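Local coordinates for Myo-inositol 2-dehydrogenase (Lactobacillus plantarum WCFS1, PDB 3CEA), which probably catalyses the NAD-dependent oxidation of myo-inositol at the 2-position, holding the cofactor in a Rossmann-fold domain, at residues 155-160 / 253-258; 159-164 / 239-244; 204-209 / 339-344. All blocks are in the same frame, centred on the assembly; numbering follows the deposited sequence.

All three contacts knit together one mixed sheet of the C-terminal domain. Following the chain, strand 153-163 comes first and starts both contact 1 and contact 2, which share Y159 and G160. Residues 204-209 then open contact 3. Segment 239-244 returns to close contact 2 as a parallel neighbour, and 253-258 soon afterwards closes contact 1 on the other edge of strand 153-163. Both loops leave from the same strand, and that of contact 2 ends sooner. Contact 3 closes last, at 339-344, so its loop crosses the other two and fastens the C-terminal tail to the far border of the sheet. All three also touch the second subunit.

Contact 1. Residues 155-160 / 253-258; sequences YMRGYG and ELEVMG
R157 reaches across to two acids of the neighbouring antiparallel strand, E253 and E255, forming a salt-bridge network on one face of the sheet. A chi3 of 49° folds NE back from the extended line of the arginine chain, and its NH2 meets E255 OE1 at 2.8 Å in a nearly straight bond. The same NH2 lies 3.3 Å from E253 OE2. Both acceptors sit near the guanidinium plane, whereas NH2 comes from above each carboxylate. One arginine between two acids suits a surplus of negative charge, probably balanced further by R264 of the same chain at E255 and R264 of the second subunit at E253. Y155 shares this face: selenomethionine M257 brings CE to 3.7 Å from Y155 CD2, an apolar touch, and its SE lies 5.3 Å from the centre of that ring as an oblique Met-aromatic contact.

The other face is wholly apolar and close-fitting. The flexible chain of selenomethionine M156 lies alongside V256, its CE 3.7 Å from V256 CG2 and 3.8 Å from L254 CD1, which lies 4.1 Å from G158 CA. Looser is the E253 side of the charged face, where R157 NH1 adds a weak 3.4 Å bond to E253 OE2, but the second subunit closes this face, its Y159 OH binding E255 OE2. Beyond the apolar face lies helix 182-198, and strands 262-265 and 237-243 flank the pair.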
loop_
_atom_site.group_PDB
_atom_site.type_symbol
_atom_site.label_atom_id
_atom_site.label_comp_id
_atom_site.label_asym_id
_atom_site.label_seq_id
_atom_site.Cartn_x
_atom_site.Cartn_y
_atom_site.Cartn_z
ATOM N N TYR A 155 16.564 17.112 0.028
ATOM C CA TYR A 155 17.220 15.820 0.231
ATOM C C TYR A 155 16.763 14.777 -0.779
ATOM O O TYR A 155 15.593 14.741 -1.165
ATOM C CB TYR A 155 16.973 15.309 1.657
ATOM C CG TYR A 155 17.484 13.910 1.919
ATOM C CD1 TYR A 155 18.818 13.687 2.260
ATOM C CD2 TYR A 155 16.633 12.809 1.832
ATOM C CE1 TYR A 155 19.295 12.405 2.502
ATOM C CE2 TYR A 155 17.098 11.518 2.069
ATOM C CZ TYR A 155 18.432 11.326 2.405
ATOM O OH TYR A 155 18.903 10.059 2.655
HETATM N N MSE A 156 17.694 13.920 -1.190
HETATM C CA MSE A 156 17.397 12.841 -2.124
HETATM C C MSE A 156 18.048 11.540 -1.682
HETATM O O MSE A 156 19.156 11.536 -1.146
HETATM C CB MSE A 156 17.838 13.204 -3.544
HETATM C CG MSE A 156 17.087 14.397 -4.136
HETATM SE SE MSE A 156 17.481 14.706 -6.004
HETATM C CE MSE A 156 16.831 13.014 -6.758
ATOM N N ARG A 157 17.348 10.437 -1.913
ATOM C CA ARG A 157 17.831 9.129 -1.498
ATOM C C ARG A 157 17.665 8.133 -2.635
ATOM O O ARG A 157 16.562 7.927 -3.139
ATOM C CB ARG A 157 17.083 8.667 -0.248
ATOM C CG ARG A 157 17.605 7.383 0.369
ATOM C CD ARG A 157 16.923 7.095 1.704
ATOM N NE ARG A 157 15.462 7.200 1.639
ATOM C CZ ARG A 157 14.650 6.243 1.189
ATOM N NH1 ARG A 157 15.143 5.087 0.745
ATOM N NH2 ARG A 157 13.335 6.446 1.177
ATOM N N GLY A 158 18.779 7.532 -3.042
ATOM C CA GLY A 158 18.783 6.547 -4.111
ATOM C C GLY A 158 19.191 5.184 -3.600
ATOM O O GLY A 158 20.234 5.040 -2.961
ATOM N N TYR A 159 18.348 4.190 -3.875
ATOM C CA TYR A 159 18.624 2.792 -3.568
ATOM C C TYR A 159 18.754 2.011 -4.868
ATOM O O TYR A 159 17.931 2.164 -5.777
ATOM C CB TYR A 159 17.480 2.185 -2.751
ATOM C CG TYR A 159 17.512 2.424 -1.255
ATOM C CD1 TYR A 159 18.165 3.526 -0.704
ATOM C CD2 TYR A 159 16.845 1.557 -0.390
ATOM C CE1 TYR A 159 18.174 3.743 0.668
ATOM C CE2 TYR A 159 16.842 1.769 0.981
ATOM C CZ TYR A 159 17.509 2.862 1.505
ATOM O OH TYR A 159 17.511 3.073 2.866
ATOM N N GLY A 160 19.785 1.173 -4.944
ATOM C CA GLY A 160 19.998 0.279 -6.075
ATOM C C GLY A 160 20.536 -1.043 -5.573
ATOM O O GLY A 160 21.752 -1.237 -5.490
ATOM N N GLU A 253 14.907 2.576 -5.983
ATOM C CA GLU A 253 14.082 3.514 -5.253
ATOM C C GLU A 253 14.727 4.892 -5.276
ATOM O O GLU A 253 15.936 5.025 -5.069
ATOM C CB GLU A 253 13.935 3.012 -3.813
ATOM C CG GLU A 253 12.885 3.702 -2.957
ATOM C CD GLU A 253 12.932 3.238 -1.499
ATOM O OE1 GLU A 253 13.584 2.204 -1.209
ATOM O OE2 GLU A 253 12.319 3.908 -0.641
ATOM N N LEU A 254 13.916 5.910 -5.551
ATOM C CA LEU A 254 14.358 7.295 -5.457
ATOM C C LEU A 254 13.362 8.119 -4.656
ATOM O O LEU A 254 12.166 8.140 -4.961
ATOM C CB LEU A 254 14.561 7.915 -6.844
ATOM C CG LEU A 254 15.228 9.299 -6.904
ATOM C CD1 LEU A 254 16.693 9.245 -6.472
ATOM C CD2 LEU A 254 15.118 9.893 -8.301
ATOM N N GLU A 255 13.870 8.793 -3.628
ATOM C CA GLU A 255 13.059 9.684 -2.814
ATOM C C GLU A 255 13.540 11.114 -2.983
ATOM O O GLU A 255 14.695 11.426 -2.698
ATOM C CB GLU A 255 13.120 9.280 -1.340
ATOM C CG GLU A 255 12.366 10.217 -0.402
ATOM C CD GLU A 255 12.681 9.950 1.051
ATOM O OE1 GLU A 255 12.166 8.955 1.604
ATOM O OE2 GLU A 255 13.448 10.737 1.640
ATOM N N VAL A 256 12.654 11.978 -3.458
ATOM C CA VAL A 256 12.961 13.393 -3.535
ATOM C C VAL A 256 12.166 14.124 -2.459
ATOM O O VAL A 256 10.947 14.280 -2.555
ATOM C CB VAL A 256 12.707 13.987 -4.933
ATOM C CG1 VAL A 256 13.397 15.333 -5.055
ATOM C CG2 VAL A 256 13.220 13.044 -6.020
HETATM N N MSE A 257 12.883 14.549 -1.426
HETATM C CA MSE A 257 12.293 15.188 -0.267
HETATM C C MSE A 257 12.375 16.702 -0.429
HETATM O O MSE A 257 13.466 17.273 -0.428
HETATM C CB MSE A 257 13.029 14.727 0.992
HETATM C CG MSE A 257 12.332 15.050 2.290
HETATM SE SE MSE A 257 13.534 14.971 3.807
HETATM C CE MSE A 257 13.673 13.047 3.996
ATOM N N GLY A 258 11.221 17.342 -0.587
ATOM C CA GLY A 258 11.153 18.787 -0.801
ATOM C C GLY A 258 10.645 19.577 0.390
ATOM O O GLY A 258 10.387 19.017 1.458
#

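Contact 2. Residues 159-164 / 239-244; sequences YGIDPI and TLIGGR
Strands 159-163 and 239-243 run parallel, with the N of G160 bonded to the O of I241 at 2.8 Å, the N of G243 to the O of G160 at 3.0 Å, and the N of D162 to the O of G243 at 2.9 Å. On one face, Y159 and I241 lie side by side. The ring CG is anti to the carbonyl carbon (chi1 -83°), and Y159 CE1 touches I241 CD1 at 3.5 Å, the methyl lying oblique to the ring. The slim, branched isoleucine suits this place because it can follow the length of the ring as far as OH. Farther along, I161 lays CG1 over the backbone of G243, 3.6 Å from its N. Glycine fits there since a CB at G243 would clash with that very carbon.

In the mixed sheet of this GFO/IDH/MocA C-terminal domain, these two form the only parallel pair of neighbouring strands. Replacing Y159 by an alanine would probably leave I241 CD1 facing a gap and deprive E255 and R157 of the second subunit of the hydroxyl they bond to.

At the strand ends D162 and R244 point the same way and form a salt bridge, D162 OD2 to R244 NH1 at 3.2 Å, with the acid at the edge of the guanidinium and the two planes 59° apart. The length of the arginine lets its NH2 also bind D185, while F170 makes a cation-pi contact with it. The bound NAD is about 8 Å from the side chain of D162. Where the strands part, a water donates to both P163 O and R244 O, joining two acceptors that could not bond to each other.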
loop_
_atom_site.group_PDB
_atom_site.type_symbol
_atom_site.label_atom_id
_atom_site.label_comp_id
_atom_site.label_asym_id
_atom_site.label_seq_id
_atom_site.Cartn_x
_atom_site.Cartn_y
_atom_site.Cartn_z
ATOM N N TYR A 159 18.348 4.190 -3.875
ATOM C CA TYR A 159 18.624 2.792 -3.568
ATOM C C TYR A 159 18.754 2.011 -4.868
ATOM O O TYR A 159 17.931 2.164 -5.777
ATOM C CB TYR A 159 17.480 2.185 -2.751
ATOM C CG TYR A 159 17.512 2.424 -1.255
ATOM C CD1 TYR A 159 18.165 3.526 -0.704
ATOM C CD2 TYR A 159 16.845 1.557 -0.390
ATOM C CE1 TYR A 159 18.174 3.743 0.668
ATOM C CE2 TYR A 159 16.842 1.769 0.981
ATOM C CZ TYR A 159 17.509 2.862 1.505
ATOM O OH TYR A 159 17.511 3.073 2.866
ATOM N N GLY A 160 19.785 1.173 -4.944
ATOM C CA GLY A 160 19.998 0.279 -6.075
ATOM C C GLY A 160 20.536 -1.043 -5.573
ATOM O O GLY A 160 21.752 -1.237 -5.490
ATOM N N ILE A 161 19.625 -1.944 -5.219
ATOM C CA ILE A 161 19.996 -3.223 -4.610
ATOM C C ILE A 161 19.489 -4.411 -5.428
ATOM O O ILE A 161 18.291 -4.536 -5.690
ATOM C CB ILE A 161 19.526 -3.327 -3.120
ATOM C CG1 ILE A 161 20.126 -2.202 -2.270
ATOM C CG2 ILE A 161 19.955 -4.634 -2.501
ATOM C CD1 ILE A 161 19.229 -1.003 -2.104
ATOM N N ASP A 162 20.428 -5.261 -5.840
ATOM C CA ASP A 162 20.136 -6.517 -6.532
ATOM C C ASP A 162 19.622 -7.569 -5.543
ATOM O O ASP A 162 19.895 -7.472 -4.344
ATOM C CB ASP A 162 21.396 -7.047 -7.225
ATOM C CG ASP A 162 21.705 -6.333 -8.532
ATOM O OD1 ASP A 162 20.922 -5.457 -8.960
ATOM O OD2 ASP A 162 22.747 -6.659 -9.143
ATOM N N PRO A 163 18.869 -8.572 -6.040
ATOM C CA PRO A 163 18.445 -9.685 -5.186
ATOM C C PRO A 163 19.523 -10.752 -5.001
ATOM O O PRO A 163 20.443 -10.843 -5.812
ATOM C CB PRO A 163 17.253 -10.269 -5.944
ATOM C CG PRO A 163 17.536 -9.969 -7.369
ATOM C CD PRO A 163 18.345 -8.703 -7.414
ATOM N N ILE A 164 19.385 -11.557 -3.946
ATOM C CA ILE A 164 20.333 -12.636 -3.619
ATOM C C ILE A 164 20.504 -13.654 -4.759
ATOM O O ILE A 164 21.570 -14.266 -4.903
ATOM C CB ILE A 164 19.930 -13.377 -2.306
ATOM C CG1 ILE A 164 19.862 -12.400 -1.125
ATOM C CG2 ILE A 164 20.907 -14.522 -1.991
ATOM C CD1 ILE A 164 19.145 -12.950 0.111
ATOM N N THR A 239 21.760 10.643 -0.104
ATOM C CA THR A 239 22.274 9.337 0.284
ATOM C C THR A 239 22.135 8.395 -0.902
ATOM O O THR A 239 21.108 8.399 -1.583
ATOM C CB THR A 239 21.503 8.758 1.490
ATOM O OG1 THR A 239 21.578 9.672 2.589
ATOM C CG2 THR A 239 22.073 7.410 1.922
ATOM N N LEU A 240 23.176 7.603 -1.149
ATOM C CA LEU A 240 23.140 6.556 -2.169
ATOM C C LEU A 240 23.448 5.214 -1.529
ATOM O O LEU A 240 24.406 5.089 -0.761
ATOM C CB LEU A 240 24.169 6.810 -3.272
ATOM C CG LEU A 240 24.419 8.208 -3.829
ATOM C CD1 LEU A 240 25.788 8.227 -4.488
ATOM C CD2 LEU A 240 23.336 8.625 -4.809
ATOM N N ILE A 241 22.637 4.212 -1.855
ATOM C CA ILE A 241 22.881 2.856 -1.391
ATOM C C ILE A 241 22.910 1.864 -2.550
ATOM O O ILE A 241 21.944 1.734 -3.306
ATOM C CB ILE A 241 21.860 2.418 -0.317
ATOM C CG1 ILE A 241 21.952 3.348 0.897
ATOM C CG2 ILE A 241 22.083 0.955 0.077
ATOM C CD1 ILE A 241 21.212 2.866 2.101
ATOM N N GLY A 242 24.046 1.190 -2.694
ATOM C CA GLY A 242 24.200 0.116 -3.658
ATOM C C GLY A 242 24.363 -1.186 -2.909
ATOM O O GLY A 242 25.179 -1.281 -1.992
ATOM N N GLY A 243 23.581 -2.189 -3.296
ATOM C CA GLY A 243 23.613 -3.491 -2.644
ATOM C C GLY A 243 23.397 -4.629 -3.617
ATOM O O GLY A 243 23.009 -4.406 -4.770
ATOM N N ARG A 244 23.649 -5.850 -3.145
ATOM C CA ARG A 244 23.579 -7.049 -3.978
ATOM C C ARG A 244 22.970 -8.251 -3.242
ATOM O O ARG A 244 23.103 -9.388 -3.700
ATOM C CB ARG A 244 24.980 -7.425 -4.487
ATOM C CG ARG A 244 25.810 -6.255 -4.996
ATOM C CD ARG A 244 26.711 -6.682 -6.126
ATOM N NE ARG A 244 27.300 -5.536 -6.816
ATOM C CZ ARG A 244 26.743 -4.897 -7.846
ATOM N NH1 ARG A 244 25.564 -5.277 -8.326
ATOM N NH2 ARG A 244 27.375 -3.870 -8.400
HETATM O O HOH W 1 23.108 -9.769 -6.356
#

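Contact 3. Residues 204-209 / 339-344; sequences QAYGLT and GKLVDI
With CG anti to its backbone N (chi1 -163°) and the chain extended beyond, Q204 stretches alongside D343, whose CG is instead anti to the carbonyl carbon. This brings Q204 NE2 to 3.1 Å from D343 OD1, met on the syn side in a bond of 167°, with amide and carboxylate planes only 21° apart. L341 packs against the same amide, its CD2 3.7 Å from Q204 CD, and its other methyl, CD1, lies 3.6 Å from Y206 CB. A forked leucine can thus serve two neighbours on one strand. Between them A205 and V342 form an antiparallel hydrogen-bonded pair, A205 N to V342 O at 2.8 Å and V342 N to A205 O at 3.0 Å. The small A205 lets I344 CD1 approach its CB at 3.9 Å, on the face that helix 319-338 covers. G339, with positive phi, ends that helix and turns the tail toward the sheet.

Q204 OE1 accepts a bond from Y206 OH of the second subunit. A neutral amide thus uses its donor on D343 of the tail and its acceptor on the other chain, and turning it over would set OE1 against the D343 carboxylate, acceptor against acceptor.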
loop_
_atom_site.group_PDB
_atom_site.type_symbol
_atom_site.label_atom_id
_atom_site.label_comp_id
_atom_site.label_asym_id
_atom_site.label_seq_id
_atom_site.Cartn_x
_atom_site.Cartn_y
_atom_site.Cartn_z
ATOM N N GLN A 204 31.245 17.252 -1.869
ATOM C CA GLN A 204 31.825 16.449 -0.794
ATOM C C GLN A 204 31.135 15.096 -0.691
ATOM O O GLN A 204 29.919 14.999 -0.847
ATOM C CB GLN A 204 31.713 17.196 0.538
ATOM C CG GLN A 204 32.623 16.680 1.642
ATOM C CD GLN A 204 32.564 17.545 2.883
ATOM O OE1 GLN A 204 31.569 17.553 3.608
ATOM N NE2 GLN A 204 33.638 18.280 3.135
ATOM N N ALA A 205 31.921 14.057 -0.415
ATOM C CA ALA A 205 31.405 12.696 -0.330
ATOM C C ALA A 205 31.942 11.937 0.877
ATOM O O ALA A 205 33.135 11.998 1.195
ATOM C CB ALA A 205 31.709 11.928 -1.609
ATOM N N TYR A 206 31.035 11.229 1.542
ATOM C CA TYR A 206 31.375 10.303 2.607
ATOM C C TYR A 206 30.839 8.944 2.213
ATOM O O TYR A 206 29.629 8.778 2.036
ATOM C CB TYR A 206 30.759 10.753 3.928
ATOM C CG TYR A 206 31.047 9.851 5.118
ATOM C CD1 TYR A 206 32.350 9.451 5.423
ATOM C CD2 TYR A 206 30.016 9.425 5.955
ATOM C CE1 TYR A 206 32.612 8.631 6.519
ATOM C CE2 TYR A 206 30.268 8.621 7.060
ATOM C CZ TYR A 206 31.566 8.224 7.335
ATOM O OH TYR A 206 31.817 7.419 8.423
ATOM N N GLY A 207 31.743 7.982 2.058
ATOM C CA GLY A 207 31.369 6.633 1.659
ATOM C C GLY A 207 31.758 5.590 2.686
ATOM O O GLY A 207 32.806 5.694 3.323
ATOM N N LEU A 208 30.897 4.591 2.854
ATOM C CA LEU A 208 31.170 3.457 3.732
ATOM C C LEU A 208 30.774 2.164 3.037
ATOM O O LEU A 208 29.761 2.113 2.336
ATOM C CB LEU A 208 30.425 3.600 5.063
ATOM C CG LEU A 208 30.905 4.690 6.028
ATOM C CD1 LEU A 208 29.844 4.990 7.077
ATOM C CD2 LEU A 208 32.220 4.299 6.690
ATOM N N THR A 209 31.582 1.126 3.224
ATOM C CA THR A 209 31.345 -0.158 2.574
ATOM C C THR A 209 31.086 -1.271 3.577
ATOM O O THR A 209 31.464 -1.165 4.745
ATOM C CB THR A 209 32.514 -0.565 1.654
ATOM O OG1 THR A 209 33.746 -0.512 2.384
ATOM C CG2 THR A 209 32.595 0.352 0.435
ATOM N N GLY A 339 38.918 6.018 4.318
ATOM C CA GLY A 339 38.289 6.315 5.602
ATOM C C GLY A 339 38.289 7.795 5.931
ATOM O O GLY A 339 38.414 8.181 7.093
ATOM N N LYS A 340 38.158 8.620 4.897
ATOM C CA LYS A 340 38.148 10.070 5.037
ATOM C C LYS A 340 37.074 10.675 4.152
ATOM O O LYS A 340 36.600 10.046 3.202
ATOM C CB LYS A 340 39.497 10.674 4.632
ATOM C CG LYS A 340 40.673 10.338 5.528
ATOM C CD LYS A 340 41.978 10.586 4.784
ATOM C CE LYS A 340 43.185 10.199 5.620
ATOM N NZ LYS A 340 44.431 10.225 4.808
ATOM N N LEU A 341 36.706 11.908 4.475
ATOM C CA LEU A 341 35.844 12.717 3.640
ATOM C C LEU A 341 36.621 13.074 2.378
ATOM O O LEU A 341 37.819 13.366 2.446
ATOM C CB LEU A 341 35.478 13.988 4.407
ATOM C CG LEU A 341 34.029 14.451 4.528
ATOM C CD1 LEU A 341 33.099 13.292 4.857
ATOM C CD2 LEU A 341 33.946 15.526 5.599
ATOM N N VAL A 342 35.956 13.028 1.228
ATOM C CA VAL A 342 36.586 13.426 -0.034
ATOM C C VAL A 342 35.870 14.640 -0.625
ATOM O O VAL A 342 34.654 14.615 -0.824
ATOM C CB VAL A 342 36.641 12.256 -1.061
ATOM C CG1 VAL A 342 37.156 12.736 -2.414
ATOM C CG2 VAL A 342 37.522 11.136 -0.547
ATOM N N ASP A 343 36.628 15.703 -0.879
ATOM C CA ASP A 343 36.103 16.883 -1.559
ATOM C C ASP A 343 36.158 16.676 -3.069
ATOM O O ASP A 343 37.214 16.366 -3.626
ATOM C CB ASP A 343 36.885 18.140 -1.160
ATOM C CG ASP A 343 36.633 18.560 0.285
ATOM O OD1 ASP A 343 35.744 17.982 0.947
ATOM O OD2 ASP A 343 37.329 19.482 0.760
ATOM N N ILE A 344 35.011 16.839 -3.723
ATOM C CA ILE A 344 34.900 16.593 -5.157
ATOM C C ILE A 344 35.120 17.880 -5.959
ATOM O O ILE A 344 34.549 18.933 -5.646
ATOM C CB ILE A 344 33.535 15.940 -5.533
ATOM C CG1 ILE A 344 33.258 14.718 -4.648
ATOM C CG2 ILE A 344 33.508 15.541 -7.012
ATOM C CD1 ILE A 344 31.876 14.112 -4.824
#